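Local coordinates for putative bacterial transcription regulation protein (Staphylococcus aureus, PDB 3LUR), which probably regulates transcription by binding a small effector through a domain of the integron-associated effector-binding family, at residues N127-Y138 and T150-G158. Sequence-based numbering, arbitrary orientation.
Sequences NTVKSAPFFELY and TEIWMPVKG. With EDO (1,2-ethanediol), chain H.
Phe135 and Trp153 lie alongside each other on one face of the sheet, the phenyl ring in an offset stack on the five-membered ring of the indole, with planes 16° apart. Phe135 CE2 comes within 3.3 Å of Trp153 CG, while Trp153 CB sits over the centre of the phenyl ring as a CH-pi donor. Phe135 reaches this place because its CG stands between the backbone N and the carbonyl carbon (chi1 60°). Next along, Leu137 CD2 packs 3.6 Å from Glu151 OE1, the oxygen that takes the indole N-H (Trp153 NE1 to Glu151 OE1, 2.9 Å) and so restrains the indole's rotation. Strands 134-138 and 149-156 form the C-terminal antiparallel hairpin of this effector-binding fold, Phe135–Trp153 and Leu137–Glu151 being hydrogen-bonded pairs. In the conformer modelled here, selenomethionine Met154 puts CE over one face of the Phe134 ring as a CH-pi contact, while SE, 3.6 Å from Phe134 CD2, approaches obliquely in a Met-aromatic contact. Ahead of strand 134-138, residues 127-133 swing out around Pro155, whose CG meets Pro133 O at 3.4 Å. The backbones rejoin where Lys157 N donates to Thr128 O (2.7 Å) and Lys130 N to Pro155 O; a water links Val156 O and Gly158 O. Within strand 134-138, Tyr138 OH donates to Glu136 OE1, which also bonds Tyr72 OH. Further out, Tyr97 meets Trp153 edge-to-face.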
loop_
_atom_site.group_PDB
_atom_site.type_symbol
_atom_site.label_atom_id
_atom_site.label_comp_id
_atom_site.label_asym_id
_atom_site.label_seq_id
_atom_site.Cartn_x
_atom_site.Cartn_y
_atom_site.Cartn_z
ATOM N N ASN A 127 -1.420 19.353 9.144
ATOM C CA ASN A 127 -2.842 19.678 9.105
ATOM C C ASN A 127 -3.522 19.394 7.759
ATOM O O ASN A 127 -4.670 19.754 7.548
ATOM C CB ASN A 127 -3.015 21.110 9.464
ATOM C CG ASN A 127 -2.404 21.432 10.810
ATOM O OD1 ASN A 127 -2.767 20.840 11.817
ATOM N ND2 ASN A 127 -1.447 22.341 10.820
ATOM N N THR A 128 -2.799 18.733 6.873
ATOM C CA THR A 128 -3.322 18.420 5.539
ATOM C C THR A 128 -3.465 16.930 5.290
ATOM O O THR A 128 -4.297 16.519 4.488
ATOM C CB THR A 128 -2.448 19.042 4.437
ATOM O OG1 THR A 128 -1.072 18.814 4.739
ATOM C CG2 THR A 128 -2.687 20.514 4.353
ATOM N N VAL A 129 -2.686 16.110 5.995
ATOM C CA VAL A 129 -2.779 14.680 5.856
ATOM C C VAL A 129 -4.061 14.181 6.496
ATOM O O VAL A 129 -4.608 14.803 7.420
ATOM C CB VAL A 129 -1.542 13.965 6.495
ATOM C CG1 VAL A 129 -1.513 14.160 8.005
ATOM C CG2 VAL A 129 -1.515 12.505 6.147
ATOM N N LYS A 130 -4.570 13.093 5.926
ATOM C CA LYS A 130 -5.749 12.445 6.421
ATOM C C LYS A 130 -5.352 11.162 7.125
ATOM O O LYS A 130 -4.323 10.525 6.760
ATOM C CB LYS A 130 -6.689 12.153 5.253
ATOM C CG LYS A 130 -7.903 11.342 5.610
ATOM C CD LYS A 130 -9.009 11.620 4.646
ATOM C CE LYS A 130 -8.540 11.573 3.230
ATOM N NZ LYS A 130 -9.634 11.904 2.237
ATOM N N SER A 131 -6.134 10.807 8.140
ATOM C CA SER A 131 -5.990 9.558 8.868
ATOM C C SER A 131 -6.832 8.554 8.120
ATOM O O SER A 131 -8.040 8.384 8.449
ATOM C CB SER A 131 -6.548 9.684 10.295
ATOM O OG SER A 131 -5.858 10.654 11.036
ATOM N N ALA A 132 -6.259 7.946 7.105
ATOM C CA ALA A 132 -6.918 6.972 6.301
ATOM C C ALA A 132 -5.825 6.045 5.852
ATOM O O ALA A 132 -4.620 6.354 6.020
ATOM C CB ALA A 132 -7.570 7.632 5.085
ATOM N N PRO A 133 -6.213 4.941 5.220
ATOM C CA PRO A 133 -5.169 4.036 4.747
ATOM C C PRO A 133 -4.253 4.666 3.705
ATOM O O PRO A 133 -4.664 5.553 2.971
ATOM C CB PRO A 133 -5.969 2.859 4.178
ATOM C CG PRO A 133 -7.242 2.876 4.912
ATOM C CD PRO A 133 -7.552 4.345 5.075
ATOM N N PHE A 134 -2.995 4.222 3.680
ATOM C CA PHE A 134 -2.034 4.687 2.708
ATOM C C PHE A 134 -1.381 3.448 2.096
ATOM O O PHE A 134 -1.423 2.387 2.690
ATOM C CB PHE A 134 -1.003 5.639 3.341
ATOM C CG PHE A 134 -0.271 5.075 4.529
ATOM C CD1 PHE A 134 -0.836 5.128 5.813
ATOM C CD2 PHE A 134 1.012 4.535 4.376
ATOM C CE1 PHE A 134 -0.141 4.632 6.931
ATOM C CE2 PHE A 134 1.710 4.024 5.495
ATOM C CZ PHE A 134 1.124 4.068 6.763
ATOM N N PHE A 135 -0.818 3.569 0.911
ATOM C CA PHE A 135 -0.314 2.363 0.262
ATOM C C PHE A 135 0.932 2.504 -0.569
ATOM O O PHE A 135 1.263 3.578 -1.065
ATOM C CB PHE A 135 -1.445 1.685 -0.558
ATOM C CG PHE A 135 -2.049 2.538 -1.656
ATOM C CD1 PHE A 135 -3.137 3.355 -1.401
ATOM C CD2 PHE A 135 -1.558 2.466 -2.965
ATOM C CE1 PHE A 135 -3.713 4.105 -2.405
ATOM C CE2 PHE A 135 -2.141 3.200 -3.984
ATOM C CZ PHE A 135 -3.208 4.040 -3.705
ATOM N N GLU A 136 1.602 1.364 -0.715
ATOM C CA GLU A 136 2.701 1.179 -1.627
ATOM C C GLU A 136 2.066 0.546 -2.855
ATOM O O GLU A 136 1.235 -0.348 -2.726
ATOM C CB GLU A 136 3.707 0.196 -1.012
ATOM C CG GLU A 136 4.231 0.631 0.327
ATOM C CD GLU A 136 4.631 -0.514 1.240
ATOM O OE1 GLU A 136 4.694 -1.689 0.821
ATOM O OE2 GLU A 136 4.885 -0.222 2.403
ATOM N N LEU A 137 2.459 0.976 -4.034
ATOM C CA LEU A 137 1.923 0.396 -5.247
ATOM C C LEU A 137 3.092 -0.136 -6.061
ATOM O O LEU A 137 4.032 0.622 -6.434
ATOM C CB LEU A 137 1.102 1.420 -6.026
ATOM C CG LEU A 137 0.449 0.948 -7.337
ATOM C CD1 LEU A 137 -0.629 -0.141 -7.047
ATOM C CD2 LEU A 137 -0.128 2.106 -8.152
ATOM N N TYR A 138 3.019 -1.435 -6.356
ATOM C CA TYR A 138 4.098 -2.176 -7.055
ATOM C C TYR A 138 3.747 -2.604 -8.480
ATOM O O TYR A 138 2.911 -3.466 -8.692
ATOM C CB TYR A 138 4.459 -3.424 -6.252
ATOM C CG TYR A 138 4.970 -3.140 -4.860
ATOM C CD1 TYR A 138 6.295 -2.817 -4.646
ATOM C CD2 TYR A 138 4.132 -3.196 -3.759
ATOM C CE1 TYR A 138 6.763 -2.558 -3.381
ATOM C CE2 TYR A 138 4.576 -2.935 -2.509
ATOM C CZ TYR A 138 5.899 -2.597 -2.318
ATOM O OH TYR A 138 6.346 -2.320 -1.046
ATOM N N THR A 150 8.802 2.140 -6.673
ATOM C CA THR A 150 7.591 1.846 -5.933
ATOM C C THR A 150 6.916 3.196 -5.675
ATOM O O THR A 150 7.591 4.159 -5.295
ATOM C CB THR A 150 7.907 1.209 -4.530
ATOM O OG1 THR A 150 8.603 -0.019 -4.704
ATOM C CG2 THR A 150 6.628 0.950 -3.736
ATOM N N GLU A 151 5.613 3.275 -5.875
ATOM C CA GLU A 151 4.890 4.489 -5.534
ATOM C C GLU A 151 4.353 4.400 -4.145
ATOM O O GLU A 151 3.875 3.354 -3.714
ATOM C CB GLU A 151 3.751 4.756 -6.505
ATOM C CG GLU A 151 4.201 5.100 -7.883
ATOM C CD GLU A 151 3.049 5.439 -8.818
ATOM O OE1 GLU A 151 1.884 5.119 -8.502
ATOM O OE2 GLU A 151 3.338 5.970 -9.912
ATOM N N ILE A 152 4.388 5.519 -3.440
ATOM C CA ILE A 152 3.838 5.589 -2.093
ATOM C C ILE A 152 2.719 6.650 -2.144
ATOM O O ILE A 152 2.968 7.825 -2.451
ATOM C CB ILE A 152 4.905 5.958 -1.041
ATOM C CG1 ILE A 152 5.840 4.768 -0.802
ATOM C CG2 ILE A 152 4.234 6.379 0.304
ATOM C CD1 ILE A 152 7.091 5.088 0.044
ATOM N N TRP A 153 1.515 6.228 -1.819
ATOM C CA TRP A 153 0.332 7.078 -1.916
ATOM C C TRP A 153 -0.147 7.402 -0.528
ATOM O O TRP A 153 -0.638 6.522 0.180
ATOM C CB TRP A 153 -0.765 6.331 -2.656
ATOM C CG TRP A 153 -0.538 6.107 -4.096
ATOM C CD1 TRP A 153 0.435 5.343 -4.677
ATOM C CD2 TRP A 153 -1.365 6.579 -5.160
ATOM N NE1 TRP A 153 0.296 5.358 -6.045
ATOM C CE2 TRP A 153 -0.814 6.091 -6.369
ATOM C CE3 TRP A 153 -2.501 7.372 -5.209
ATOM C CZ2 TRP A 153 -1.368 6.396 -7.625
ATOM C CZ3 TRP A 153 -3.069 7.657 -6.451
ATOM C CH2 TRP A 153 -2.496 7.162 -7.642
HETATM N N MSE A 154 -0.088 8.680 -0.181
HETATM C CA MSE A 154 -0.466 9.160 1.133
HETATM C C MSE A 154 -1.686 10.070 0.990
HETATM O O MSE A 154 -1.632 11.077 0.274
HETATM C CB MSE A 154 0.676 9.980 1.751
HETATM C CG MSE A 154 1.978 9.285 1.759
HETATM SE SE MSE A 154 1.969 7.650 2.850
HETATM C CE MSE A 154 1.600 8.360 4.566
ATOM N N PRO A 155 -2.778 9.734 1.689
ATOM C CA PRO A 155 -4.021 10.506 1.565
ATOM C C PRO A 155 -3.962 11.882 2.208
ATOM O O PRO A 155 -3.343 12.064 3.274
ATOM C CB PRO A 155 -5.039 9.621 2.260
ATOM C CG PRO A 155 -4.274 8.881 3.240
ATOM C CD PRO A 155 -2.943 8.611 2.630
ATOM N N VAL A 156 -4.533 12.865 1.530
ATOM C CA VAL A 156 -4.535 14.223 2.047
ATOM C C VAL A 156 -5.910 14.811 1.886
ATOM O O VAL A 156 -6.749 14.303 1.107
ATOM C CB VAL A 156 -3.506 15.114 1.337
ATOM C CG1 VAL A 156 -2.074 14.629 1.629
ATOM C CG2 VAL A 156 -3.738 15.137 -0.162
ATOM N N LYS A 157 -6.165 15.871 2.626
ATOM C CA LYS A 157 -7.456 16.511 2.580
ATOM C C LYS A 157 -7.653 17.224 1.254
ATOM O O LYS A 157 -6.691 17.692 0.656
ATOM C CB LYS A 157 -7.577 17.528 3.708
ATOM C CG LYS A 157 -7.478 16.959 5.093
ATOM C CD LYS A 157 -7.413 18.139 6.117
ATOM C CE LYS A 157 -7.302 17.668 7.526
ATOM N NZ LYS A 157 -7.176 18.807 8.468
ATOM N N GLY A 158 -8.902 17.303 0.814
ATOM C CA GLY A 158 -9.268 18.027 -0.427
ATOM C C GLY A 158 -10.185 17.247 -1.354
ATOM O O GLY A 158 -10.500 16.052 -1.179
ATOM O OXT GLY A 158 -10.684 17.818 -2.329
HETATM C C1 EDO H . 2.411 -6.773 -11.518
HETATM O O1 EDO H . 2.528 -6.170 -10.214
HETATM C C2 EDO H . 1.776 -5.775 -12.495
HETATM O O2 EDO H . 0.385 -5.588 -12.209
HETATM O O HOH W 1 -9.158 13.951 -0.063
#